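Local coordinates for bowman-Birk type bran trypsin inhibitor (Oryza sativa, PDB 2QN5), which probably inhibits serine endopeptidases through its reactive-site loops and is captured here bound to bovine trypsin, at residues 38-42 against 53-57; 68-72 against 99-103; 73-77 against 127-131; 5-11 against 23-28. The contacts are given in a common frame with arbitrary orientation. Residue numbers count along the deposited sequence, not the author numbering.

In the fold
In a small protein with little regular structure, distant contacts define much of the fold; this chain, a two-repeat Bowman-Birk piece of a longer protein, is a worked example. From the N terminus, interaction 4 comes first, 5-11 meeting 23-28 across the base of a beta-hairpin. Interaction 1 follows, closing the loop between 38-42 and 53-57; strands 22-25 and 54-59 are sheet neighbours and the two contacts touch. Interaction 2 starts at the junction of the repeats and interaction 3 lies in the second; the two cross, their segments alternating along the chain. Thr68 of interaction 2 hydrogen-bonds Asp9 of interaction 4 within the first repeat, and Asn10 of interaction 4 reaches His125 of the second.

Interaction 1: 38-42 against 53-57; sequences CKSCR and ICEDI
Disulfides can replace a hydrophobic core, and segments 38-42 and 53-57 illustrate the principle. The first has no regular structure; the second enters a weakly bonded strand at about Cys54, and their end-to-end directions lie 131° apart. Cys38, chi1 in m, points toward its partner and bonds Cys54, chi1 in t: SG to SG is 2.0 Å and chi3 is -98°. Next along, Lys39 directs its tail, trans from chi2 to chi4, away, although its CB lies 2.9 Å from Asp56 OD2. Ser40, in p, sends OG toward Glu55 OE2 (3.3 Å, weak), while Glu55 N donates to Ser40 O (3.1 Å, also weak). Glu55 is the centre of an inverse gamma turn, closed by a weak bond of 2.9 Å from Asp56 N to Cys54 O. Cys41 makes the single backbone bridge, its CA 4.8 Å from Cys54 CA, and its sulfur is bonded to Cys34. At the end Ile53 CD1 lies over one face of the Arg42 guanidinium, with CA of Arg42 and CA of Ile53 5.9 Å apart. Such cross-linked loops are characteristic of Bowman-Birk inhibitors. With every hydrogen bond across the pair weak, the covalent Cys38-Cys54 link is the strongest tie in the contact.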
loop_
_atom_site.group_PDB
_atom_site.type_symbol
_atom_site.label_atom_id
_atom_site.label_comp_id
_atom_site.label_asym_id
_atom_site.label_seq_id
_atom_site.Cartn_x
_atom_site.Cartn_y
_atom_site.Cartn_z
ATOM N N CYS A 38 -19.869 3.830 -13.738
ATOM C CA CYS A 38 -19.159 3.950 -12.469
ATOM C C CYS A 38 -20.091 3.774 -11.275
ATOM O O CYS A 38 -20.908 2.853 -11.262
ATOM C CB CYS A 38 -18.414 5.294 -12.409
ATOM S SG CYS A 38 -16.883 5.218 -13.392
ATOM N N LYS A 39 -19.962 4.634 -10.269
ATOM C CA LYS A 39 -20.819 4.539 -9.093
ATOM C C LYS A 39 -20.921 5.841 -8.308
ATOM O O LYS A 39 -21.553 5.896 -7.251
ATOM C CB LYS A 39 -20.345 3.404 -8.179
ATOM C CG LYS A 39 -20.880 2.037 -8.576
ATOM C CD LYS A 39 -20.517 0.968 -7.560
ATOM C CE LYS A 39 -21.242 -0.328 -7.877
ATOM N NZ LYS A 39 -20.773 -1.465 -7.044
ATOM N N SER A 40 -20.301 6.887 -8.842
ATOM C CA SER A 40 -20.325 8.211 -8.232
ATOM C C SER A 40 -19.462 9.122 -9.091
ATOM O O SER A 40 -18.386 8.716 -9.537
ATOM C CB SER A 40 -19.775 8.156 -6.811
ATOM O OG SER A 40 -18.432 7.723 -6.827
ATOM N N CYS A 41 -19.928 10.348 -9.323
ATOM C CA CYS A 41 -19.198 11.294 -10.162
ATOM C C CYS A 41 -19.254 12.733 -9.650
ATOM O O CYS A 41 -20.196 13.120 -8.958
ATOM C CB CYS A 41 -19.741 11.196 -11.602
ATOM S SG CYS A 41 -19.410 9.549 -12.321
ATOM N N ARG A 42 -18.232 13.515 -9.994
ATOM C CA ARG A 42 -18.133 14.919 -9.579
ATOM C C ARG A 42 -18.689 15.892 -10.630
ATOM O O ARG A 42 -18.887 17.084 -10.360
ATOM C CB ARG A 42 -16.667 15.271 -9.279
ATOM C CG ARG A 42 -16.090 14.592 -8.040
ATOM C CD ARG A 42 -14.620 14.217 -8.209
ATOM N NE ARG A 42 -13.804 15.311 -8.730
ATOM C CZ ARG A 42 -12.511 15.203 -9.029
ATOM N NH1 ARG A 42 -11.845 16.248 -9.501
ATOM N NH2 ARG A 42 -11.879 14.050 -8.859
ATOM N N ILE A 53 -15.272 13.614 -13.942
ATOM C CA ILE A 53 -14.454 12.474 -13.529
ATOM C C ILE A 53 -15.300 11.402 -12.837
ATOM O O ILE A 53 -16.419 11.674 -12.381
ATOM C CB ILE A 53 -13.324 12.893 -12.550
ATOM C CG1 ILE A 53 -13.937 13.448 -11.267
ATOM C CG2 ILE A 53 -12.406 13.926 -13.202
ATOM C CD1 ILE A 53 -14.702 14.733 -11.462
ATOM N N CYS A 54 -14.748 10.190 -12.764
ATOM C CA CYS A 54 -15.426 9.059 -12.142
ATOM C C CYS A 54 -14.706 8.636 -10.879
ATOM O O CYS A 54 -13.659 7.989 -10.928
ATOM C CB CYS A 54 -15.486 7.891 -13.113
ATOM S SG CYS A 54 -15.497 6.249 -12.340
ATOM N N GLU A 55 -15.277 9.005 -9.739
ATOM C CA GLU A 55 -14.676 8.674 -8.462
ATOM C C GLU A 55 -15.005 7.259 -8.006
ATOM O O GLU A 55 -15.813 7.030 -7.105
ATOM C CB GLU A 55 -15.087 9.700 -7.398
ATOM C CG GLU A 55 -16.570 9.947 -7.290
ATOM C CD GLU A 55 -16.882 10.940 -6.208
ATOM O OE1 GLU A 55 -16.227 12.003 -6.182
ATOM O OE2 GLU A 55 -17.779 10.666 -5.388
ATOM N N ASP A 56 -14.361 6.311 -8.662
ATOM C CA ASP A 56 -14.510 4.912 -8.348
ATOM C C ASP A 56 -13.057 4.438 -8.385
ATOM O O ASP A 56 -12.310 4.762 -9.320
ATOM C CB ASP A 56 -15.345 4.222 -9.427
ATOM C CG ASP A 56 -16.413 3.321 -8.851
ATOM O OD1 ASP A 56 -16.070 2.361 -8.132
ATOM O OD2 ASP A 56 -17.604 3.569 -9.118
ATOM N N ILE A 57 -12.632 3.713 -7.357
ATOM C CA ILE A 57 -11.257 3.246 -7.335
ATOM C C ILE A 57 -11.169 1.795 -7.730
ATOM O O ILE A 57 -11.846 0.944 -7.148
ATOM C CB ILE A 57 -10.604 3.381 -5.951
ATOM C CG1 ILE A 57 -10.646 4.834 -5.488
ATOM C CG2 ILE A 57 -9.151 2.916 -6.032
ATOM C CD1 ILE A 57 -10.168 5.040 -4.061
#

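Interaction 2: 68-72 against 99-103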
loop_
_atom_site.group_PDB
_atom_site.type_symbol
_atom_site.label_atom_id
_atom_site.label_comp_id
_atom_site.label_asym_id
_atom_site.label_seq_id
_atom_site.Cartn_x
_atom_site.Cartn_y
_atom_site.Cartn_z
ATOM N N THR A 68 -5.507 7.079 -25.864
ATOM C CA THR A 68 -4.783 7.582 -27.025
ATOM C C THR A 68 -3.319 7.172 -26.895
ATOM O O THR A 68 -2.632 7.614 -25.979
ATOM C CB THR A 68 -4.870 9.117 -27.084
ATOM O OG1 THR A 68 -4.794 9.646 -25.755
ATOM C CG2 THR A 68 -6.175 9.561 -27.740
ATOM N N PRO A 69 -2.811 6.341 -27.826
ATOM C CA PRO A 69 -1.413 5.886 -27.769
ATOM C C PRO A 69 -0.337 6.944 -27.556
ATOM O O PRO A 69 -0.568 8.147 -27.678
ATOM C CB PRO A 69 -1.236 5.108 -29.077
ATOM C CG PRO A 69 -2.240 5.716 -29.982
ATOM C CD PRO A 69 -3.441 5.928 -29.090
ATOM N N ARG A 70 0.857 6.462 -27.244
ATOM C CA ARG A 70 1.991 7.318 -26.969
ATOM C C ARG A 70 3.204 6.928 -27.781
ATOM O O ARG A 70 3.489 5.757 -27.959
ATOM C CB ARG A 70 2.318 7.218 -25.493
ATOM C CG ARG A 70 1.179 7.681 -24.629
ATOM C CD ARG A 70 1.140 6.982 -23.296
ATOM N NE ARG A 70 0.055 7.514 -22.476
ATOM C CZ ARG A 70 -0.002 8.769 -22.039
ATOM N NH1 ARG A 70 -1.026 9.167 -21.298
ATOM N NH2 ARG A 70 0.968 9.621 -22.336
ATOM N N PRO A 71 3.954 7.923 -28.257
ATOM C CA PRO A 71 5.153 7.695 -29.061
ATOM C C PRO A 71 5.891 6.441 -28.617
ATOM O O PRO A 71 6.248 5.593 -29.436
ATOM C CB PRO A 71 5.960 8.959 -28.814
ATOM C CG PRO A 71 4.888 10.009 -28.691
ATOM C CD PRO A 71 3.879 9.327 -27.805
ATOM N N TRP A 72 6.098 6.339 -27.306
ATOM C CA TRP A 72 6.789 5.211 -26.675
ATOM C C TRP A 72 6.090 3.937 -27.129
ATOM O O TRP A 72 6.514 2.817 -26.829
ATOM C CB TRP A 72 6.720 5.368 -25.139
ATOM C CG TRP A 72 6.882 6.812 -24.723
ATOM C CD1 TRP A 72 7.940 7.623 -25.011
ATOM C CD2 TRP A 72 5.895 7.654 -24.103
ATOM N NE1 TRP A 72 7.675 8.915 -24.627
ATOM C CE2 TRP A 72 6.427 8.966 -24.068
ATOM C CE3 TRP A 72 4.620 7.431 -23.580
ATOM C CZ2 TRP A 72 5.722 10.054 -23.532
ATOM C CZ3 TRP A 72 3.918 8.517 -23.045
ATOM C CH2 TRP A 72 4.476 9.813 -23.029
ATOM N N ALA A 99 6.769 3.214 -32.996
ATOM C CA ALA A 99 5.328 3.030 -33.093
ATOM C C ALA A 99 4.554 4.183 -33.714
ATOM O O ALA A 99 4.956 5.337 -33.635
ATOM C CB ALA A 99 4.766 2.718 -31.718
ATOM N N ASP A 100 3.423 3.826 -34.319
ATOM C CA ASP A 100 2.497 4.741 -34.987
ATOM C C ASP A 100 2.421 6.188 -34.471
ATOM O O ASP A 100 2.112 7.109 -35.236
ATOM C CB ASP A 100 1.094 4.120 -34.957
ATOM C CG ASP A 100 0.644 3.753 -33.542
ATOM O OD1 ASP A 100 0.371 4.675 -32.740
ATOM O OD2 ASP A 100 0.569 2.545 -33.227
ATOM N N ALA A 101 2.685 6.395 -33.186
ATOM C CA ALA A 101 2.623 7.743 -32.638
ATOM C C ALA A 101 4.013 8.375 -32.564
ATOM O O ALA A 101 4.144 9.588 -32.377
ATOM C CB ALA A 101 1.966 7.717 -31.264
ATOM N N CYS A 102 5.042 7.541 -32.711
ATOM C CA CYS A 102 6.440 7.986 -32.703
ATOM C C CYS A 102 6.555 9.052 -33.786
ATOM O O CYS A 102 5.541 9.443 -34.363
ATOM C CB CYS A 102 7.365 6.791 -33.004
ATOM S SG CYS A 102 9.074 7.180 -33.514
ATOM N N LYS A 103 7.760 9.528 -34.081
ATOM C CA LYS A 103 7.881 10.557 -35.111
ATOM C C LYS A 103 9.310 10.958 -35.464
ATOM O O LYS A 103 9.515 11.909 -36.215
ATOM C CB LYS A 103 7.101 11.798 -34.667
ATOM C CG LYS A 103 6.665 12.714 -35.783
ATOM C CD LYS A 103 5.519 13.587 -35.312
ATOM C CE LYS A 103 4.356 12.731 -34.818
ATOM N NZ LYS A 103 3.257 13.546 -34.226
#
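A tight turn can dock against a proline-rich linker by van der Waals contact, with no hydrogen bond across the pair and only 231 Å² buried. Segment 99-103 opens with Ala99, the first residue of a type I beta turn that ends at Cys102; Ala99 CB lies 4.0 Å from Pro71 O. Asp100, at the turn's first corner, brings OD1 to 3.9 Å from Pro69 CG. The second corner, Ala101, is the centre of the fit. Its methyl points toward the linker and rests on the Arg70-Pro71 peptide, with CB 3.6 Å from Pro71 N and 3.8 Å from Arg70 C; the Pro71 ring adds CD at 4.3 Å from the same CB. At Cys102 the backbones come closest, Cys102 N standing 3.7 Å from Pro71 CA and the two CA atoms 3.9 Å apart, while SG is bonded to Cys118. Segment 68-72 spans the junction of the two Bowman-Birk repeats. The chain has no helix, and strands 11-13, 22-25 and 54-59 all belong to the first repeat. Thr68 hydrogen-bonds Asp9 and Arg70 makes a cation-pi contact with Phe66 on that side, whereas Pro71 packs on Asp120 and Phe122 among the loops of the second.

Interaction 3: 73-77 against 127-131; sequences GDCCD and GPVCK
A carboxylate and a disulfide can fasten the last modelled residues of a chain, as segments 73-77 and 127-131 demonstrate. Neither is helix or strand; they run in roughly the same sense, 54° apart, and come nearest where Asp77 CA lies 4.1 Å from Val129 CA. Asp77, with the most surface covered, holds its carboxylate in an m rotamer under the last peptides: OD1 accepts from Lys131 N at 2.5 Å and, weakly, from Cys130 N at 2.8 Å. Cys130 (chi1 -47°, m) and Cys75 (chi1 78°, p) supply the covalent link, with SG to SG 2.0 Å and chi3 98°. Between Cys75 and Asp77 the backbone of Cys76 touches the other segment directly. Cys76 is extended (phi/psi -165/119); its N donates a weak bond to Pro128 O at 3.3 Å, and its O receives a CA-H...O contact from Val129 CA at 3.0 Å. The Cys76 side chain (chi1 in t) points away from 127-131, and its sulfur is bonded to Cys91. Neighbouring cysteines that part company in this way recur in this protein's first repeat, where Cys7 pairs with Cys67 and Cys8 with Cys25: the arrangement is typical of the repeated Bowman-Birk disulfide pattern.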
loop_
_atom_site.group_PDB
_atom_site.type_symbol
_atom_site.label_atom_id
_atom_site.label_comp_id
_atom_site.label_asym_id
_atom_site.label_seq_id
_atom_site.Cartn_x
_atom_site.Cartn_y
_atom_site.Cartn_z
ATOM N N GLY A 73 5.011 4.143 -27.874
ATOM C CA GLY A 73 4.224 3.051 -28.396
ATOM C C GLY A 73 3.336 2.444 -27.333
ATOM O O GLY A 73 2.105 2.435 -27.455
ATOM N N ASP A 74 3.955 1.954 -26.267
ATOM C CA ASP A 74 3.184 1.317 -25.225
ATOM C C ASP A 74 3.972 1.211 -23.934
ATOM O O ASP A 74 3.713 1.958 -22.992
ATOM C CB ASP A 74 2.771 -0.065 -25.707
ATOM C CG ASP A 74 1.726 -0.679 -24.842
ATOM O OD1 ASP A 74 0.615 -0.111 -24.788
ATOM O OD2 ASP A 74 2.020 -1.720 -24.215
ATOM N N CYS A 75 4.918 0.272 -23.887
ATOM C CA CYS A 75 5.756 0.074 -22.703
ATOM C C CYS A 75 7.123 0.689 -22.968
ATOM O O CYS A 75 7.482 0.947 -24.121
ATOM C CB CYS A 75 5.954 -1.417 -22.399
ATOM S SG CYS A 75 7.183 -2.205 -23.492
ATOM N N CYS A 76 7.878 0.909 -21.896
ATOM C CA CYS A 76 9.225 1.478 -21.967
ATOM C C CYS A 76 9.896 1.222 -20.623
ATOM O O CYS A 76 9.406 1.683 -19.593
ATOM C CB CYS A 76 9.165 2.990 -22.230
ATOM S SG CYS A 76 10.762 3.852 -22.014
ATOM N N ASP A 77 11.007 0.489 -20.622
ATOM C CA ASP A 77 11.703 0.191 -19.374
ATOM C C ASP A 77 12.480 1.370 -18.785
ATOM O O ASP A 77 12.512 1.553 -17.564
ATOM C CB ASP A 77 12.618 -1.021 -19.553
ATOM C CG ASP A 77 11.866 -2.331 -19.411
ATOM O OD1 ASP A 77 11.245 -2.536 -18.344
ATOM O OD2 ASP A 77 11.891 -3.149 -20.353
ATOM N N GLY A 127 3.399 5.291 -19.310
ATOM C CA GLY A 127 2.733 4.073 -18.910
ATOM C C GLY A 127 3.768 3.228 -18.214
ATOM O O GLY A 127 4.805 3.742 -17.811
ATOM N N PRO A 128 3.525 1.924 -18.068
ATOM C CA PRO A 128 4.464 1.017 -17.407
ATOM C C PRO A 128 5.767 0.783 -18.177
ATOM O O PRO A 128 6.019 1.404 -19.213
ATOM C CB PRO A 128 3.646 -0.263 -17.254
ATOM C CG PRO A 128 2.769 -0.238 -18.452
ATOM C CD PRO A 128 2.310 1.202 -18.479
ATOM N N VAL A 129 6.590 -0.118 -17.647
ATOM C CA VAL A 129 7.863 -0.474 -18.260
ATOM C C VAL A 129 7.660 -1.802 -18.976
ATOM O O VAL A 129 6.566 -2.369 -18.934
ATOM C CB VAL A 129 8.990 -0.623 -17.201
ATOM C CG1 VAL A 129 9.261 0.719 -16.533
ATOM C CG2 VAL A 129 8.593 -1.656 -16.160
ATOM N N CYS A 130 8.710 -2.306 -19.617
ATOM C CA CYS A 130 8.590 -3.557 -20.357
ATOM C C CYS A 130 9.050 -4.818 -19.615
ATOM O O CYS A 130 8.380 -5.855 -19.666
ATOM C CB CYS A 130 9.341 -3.427 -21.676
ATOM S SG CYS A 130 8.990 -1.891 -22.595
ATOM N N LYS A 131 10.195 -4.728 -18.939
ATOM C CA LYS A 131 10.743 -5.859 -18.180
ATOM C C LYS A 131 10.288 -5.813 -16.725
ATOM O O LYS A 131 11.170 -5.770 -15.834
ATOM C CB LYS A 131 12.283 -5.863 -18.229
ATOM C CG LYS A 131 12.879 -6.182 -19.602
ATOM C CD LYS A 131 14.358 -6.590 -19.531
ATOM C CE LYS A 131 15.267 -5.458 -19.078
ATOM N NZ LYS A 131 15.044 -5.092 -17.658
#

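Interaction 4: 5-11 against 23-28; sequences WKCCDNI and WRCNDE
The beta-hairpin of a Bowman-Birk repeat shows how side chains pack at the base of the reactive-site loop: strands 11-13 and 22-25 flank the bond Lys17-Pro18, by similarity the reactive bond for trypsin. Ile11 and Cys25 form an antiparallel non-hydrogen-bonded pair, CA to CA 4.9 Å, and beyond it Asn26 N donates to Asn10 O at 2.9 Å. Asn10 centres an inverse gamma turn. Cys8 and Cys25, both with chi1 in t, join SG to SG at 2.0 Å with chi3 98°. Trp5, chi1 in p, lays its indole face over Cys25, the sulfur SG 4.3 Å from the centroid of the six-membered ring and 13° off its normal. Toward the loop, Ile11 (m, t) sets CG2 4.3 Å from Trp23 CE3; Trp23, its chi1 of -22° between wells, hydrogen-bonds Gly60 O through NE1. Arg24, extended at chi1 and chi2, points away from 5-11, and its NH1 hydrogen-bonds a polar side chain of the bound trypsin. Asn10 OD1 hydrogen-bonds His125 of the second repeat, and Asp9 OD1 hydrogen-bonds Thr68. After the strand the chain turns through Asp27, whose phi is +45°, bringing its carboxylate back to the first segment. There Asp27 OD2 accepts from Asp9 N at 3.1 Å and, weakly, from Asn10 N at 3.5 Å.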
loop_
_atom_site.group_PDB
_atom_site.type_symbol
_atom_site.label_atom_id
_atom_site.label_comp_id
_atom_site.label_asym_id
_atom_site.label_seq_id
_atom_site.Cartn_x
_atom_site.Cartn_y
_atom_site.Cartn_z
ATOM N N TRP A 5 -13.957 1.456 -16.024
ATOM C CA TRP A 5 -13.711 2.217 -17.245
ATOM C C TRP A 5 -12.944 1.380 -18.256
ATOM O O TRP A 5 -12.127 0.540 -17.890
ATOM C CB TRP A 5 -12.927 3.484 -16.930
ATOM C CG TRP A 5 -11.609 3.218 -16.311
ATOM C CD1 TRP A 5 -10.517 2.658 -16.906
ATOM C CD2 TRP A 5 -11.221 3.529 -14.969
ATOM N NE1 TRP A 5 -9.466 2.606 -16.018
ATOM C CE2 TRP A 5 -9.872 3.136 -14.822
ATOM C CE3 TRP A 5 -11.883 4.106 -13.876
ATOM C CZ2 TRP A 5 -9.170 3.303 -13.627
ATOM C CZ3 TRP A 5 -11.188 4.274 -12.687
ATOM C CH2 TRP A 5 -9.840 3.873 -12.572
ATOM N N LYS A 6 -13.215 1.613 -19.535
ATOM C CA LYS A 6 -12.553 0.879 -20.598
ATOM C C LYS A 6 -11.132 1.378 -20.844
ATOM O O LYS A 6 -10.208 0.588 -20.962
ATOM C CB LYS A 6 -13.384 0.951 -21.884
ATOM C CG LYS A 6 -14.577 -0.010 -21.927
ATOM C CD LYS A 6 -15.700 0.425 -20.989
ATOM C CE LYS A 6 -16.809 -0.619 -20.920
ATOM N NZ LYS A 6 -16.314 -1.926 -20.420
ATOM N N CYS A 7 -10.945 2.684 -20.927
ATOM C CA CYS A 7 -9.607 3.210 -21.129
ATOM C C CYS A 7 -9.453 4.402 -20.193
ATOM O O CYS A 7 -10.428 4.849 -19.602
ATOM C CB CYS A 7 -9.407 3.650 -22.588
ATOM S SG CYS A 7 -10.315 5.162 -23.033
ATOM N N CYS A 8 -8.232 4.896 -20.027
ATOM C CA CYS A 8 -8.015 6.065 -19.177
ATOM C C CYS A 8 -6.621 6.600 -19.452
ATOM O O CYS A 8 -5.680 5.824 -19.612
ATOM C CB CYS A 8 -8.177 5.733 -17.678
ATOM S SG CYS A 8 -8.051 7.206 -16.599
ATOM N N ASP A 9 -6.513 7.928 -19.542
ATOM C CA ASP A 9 -5.244 8.607 -19.817
ATOM C C ASP A 9 -4.675 9.114 -18.509
ATOM O O ASP A 9 -3.636 8.634 -18.045
ATOM C CB ASP A 9 -5.462 9.780 -20.782
ATOM C CG ASP A 9 -5.849 9.323 -22.176
ATOM O OD1 ASP A 9 -5.004 8.710 -22.866
ATOM O OD2 ASP A 9 -7.001 9.567 -22.584
ATOM N N ASN A 10 -5.357 10.091 -17.919
ATOM C CA ASN A 10 -4.924 10.619 -16.644
ATOM C C ASN A 10 -5.248 9.584 -15.593
ATOM O O ASN A 10 -6.342 9.580 -15.015
ATOM C CB ASN A 10 -5.628 11.928 -16.323
ATOM C CG ASN A 10 -4.956 13.110 -16.969
ATOM O OD1 ASN A 10 -3.763 13.335 -16.763
ATOM N ND2 ASN A 10 -5.711 13.877 -17.758
ATOM N N ILE A 11 -4.291 8.685 -15.377
ATOM C CA ILE A 11 -4.435 7.624 -14.390
ATOM C C ILE A 11 -3.625 8.002 -13.161
ATOM O O ILE A 11 -2.406 8.153 -13.232
ATOM C CB ILE A 11 -3.920 6.258 -14.919
ATOM C CG1 ILE A 11 -4.656 5.868 -16.205
ATOM C CG2 ILE A 11 -4.153 5.187 -13.872
ATOM C CD1 ILE A 11 -4.114 4.609 -16.857
ATOM N N TRP A 23 -5.995 2.286 -7.951
ATOM C CA TRP A 23 -5.902 3.491 -8.761
ATOM C C TRP A 23 -7.235 4.203 -9.007
ATOM O O TRP A 23 -8.318 3.626 -8.860
ATOM C CB TRP A 23 -5.235 3.177 -10.105
ATOM C CG TRP A 23 -4.388 1.943 -10.130
ATOM C CD1 TRP A 23 -4.799 0.664 -9.882
ATOM C CD2 TRP A 23 -3.018 1.849 -10.547
ATOM N NE1 TRP A 23 -3.776 -0.222 -10.133
ATOM C CE2 TRP A 23 -2.671 0.477 -10.541
ATOM C CE3 TRP A 23 -2.053 2.785 -10.935
ATOM C CZ2 TRP A 23 -1.401 0.020 -10.909
ATOM C CZ3 TRP A 23 -0.786 2.327 -11.303
ATOM C CH2 TRP A 23 -0.474 0.956 -11.286
ATOM N N ARG A 24 -7.126 5.473 -9.382
ATOM C CA ARG A 24 -8.277 6.310 -9.684
ATOM C C ARG A 24 -8.116 6.845 -11.114
ATOM O O ARG A 24 -6.993 6.983 -11.606
ATOM C CB ARG A 24 -8.343 7.460 -8.673
ATOM C CG ARG A 24 -9.502 8.407 -8.865
ATOM C CD ARG A 24 -9.647 9.335 -7.674
ATOM N NE ARG A 24 -9.797 8.595 -6.417
ATOM C CZ ARG A 24 -10.295 9.112 -5.294
ATOM N NH1 ARG A 24 -10.705 10.376 -5.271
ATOM N NH2 ARG A 24 -10.364 8.373 -4.190
ATOM N N CYS A 25 -9.230 7.119 -11.790
ATOM C CA CYS A 25 -9.154 7.649 -13.152
ATOM C C CYS A 25 -9.734 9.045 -13.254
ATOM O O CYS A 25 -10.868 9.291 -12.854
ATOM C CB CYS A 25 -9.864 6.741 -14.158
ATOM S SG CYS A 25 -9.910 7.492 -15.810
ATOM N N ASN A 26 -8.939 9.959 -13.794
ATOM C CA ASN A 26 -9.365 11.340 -13.950
ATOM C C ASN A 26 -10.222 11.528 -15.205
ATOM O O ASN A 26 -11.449 11.533 -15.135
ATOM C CB ASN A 26 -8.139 12.260 -14.015
ATOM C CG ASN A 26 -7.353 12.300 -12.707
ATOM O OD1 ASN A 26 -6.282 12.911 -12.641
ATOM N ND2 ASN A 26 -7.883 11.662 -11.663
ATOM N N ASP A 27 -9.566 11.667 -16.352
ATOM C CA ASP A 27 -10.250 11.872 -17.616
ATOM C C ASP A 27 -11.373 12.911 -17.560
ATOM O O ASP A 27 -12.218 12.894 -16.661
ATOM C CB ASP A 27 -10.807 10.551 -18.147
ATOM C CG ASP A 27 -9.869 9.877 -19.133
ATOM O OD1 ASP A 27 -10.362 9.114 -20.000
ATOM O OD2 ASP A 27 -8.641 10.106 -19.036
ATOM N N GLU A 28 -11.371 13.805 -18.550
ATOM C CA GLU A 28 -12.366 14.868 -18.677
ATOM C C GLU A 28 -13.791 14.269 -18.661
ATOM O O GLU A 28 -14.574 14.530 -17.740
ATOM C CB GLU A 28 -12.125 15.640 -19.985
ATOM C CG GLU A 28 -10.654 15.703 -20.469
ATOM C CD GLU A 28 -9.682 16.322 -19.456
ATOM O OE1 GLU A 28 -10.005 17.385 -18.873
ATOM O OE2 GLU A 28 -8.583 15.750 -19.255
#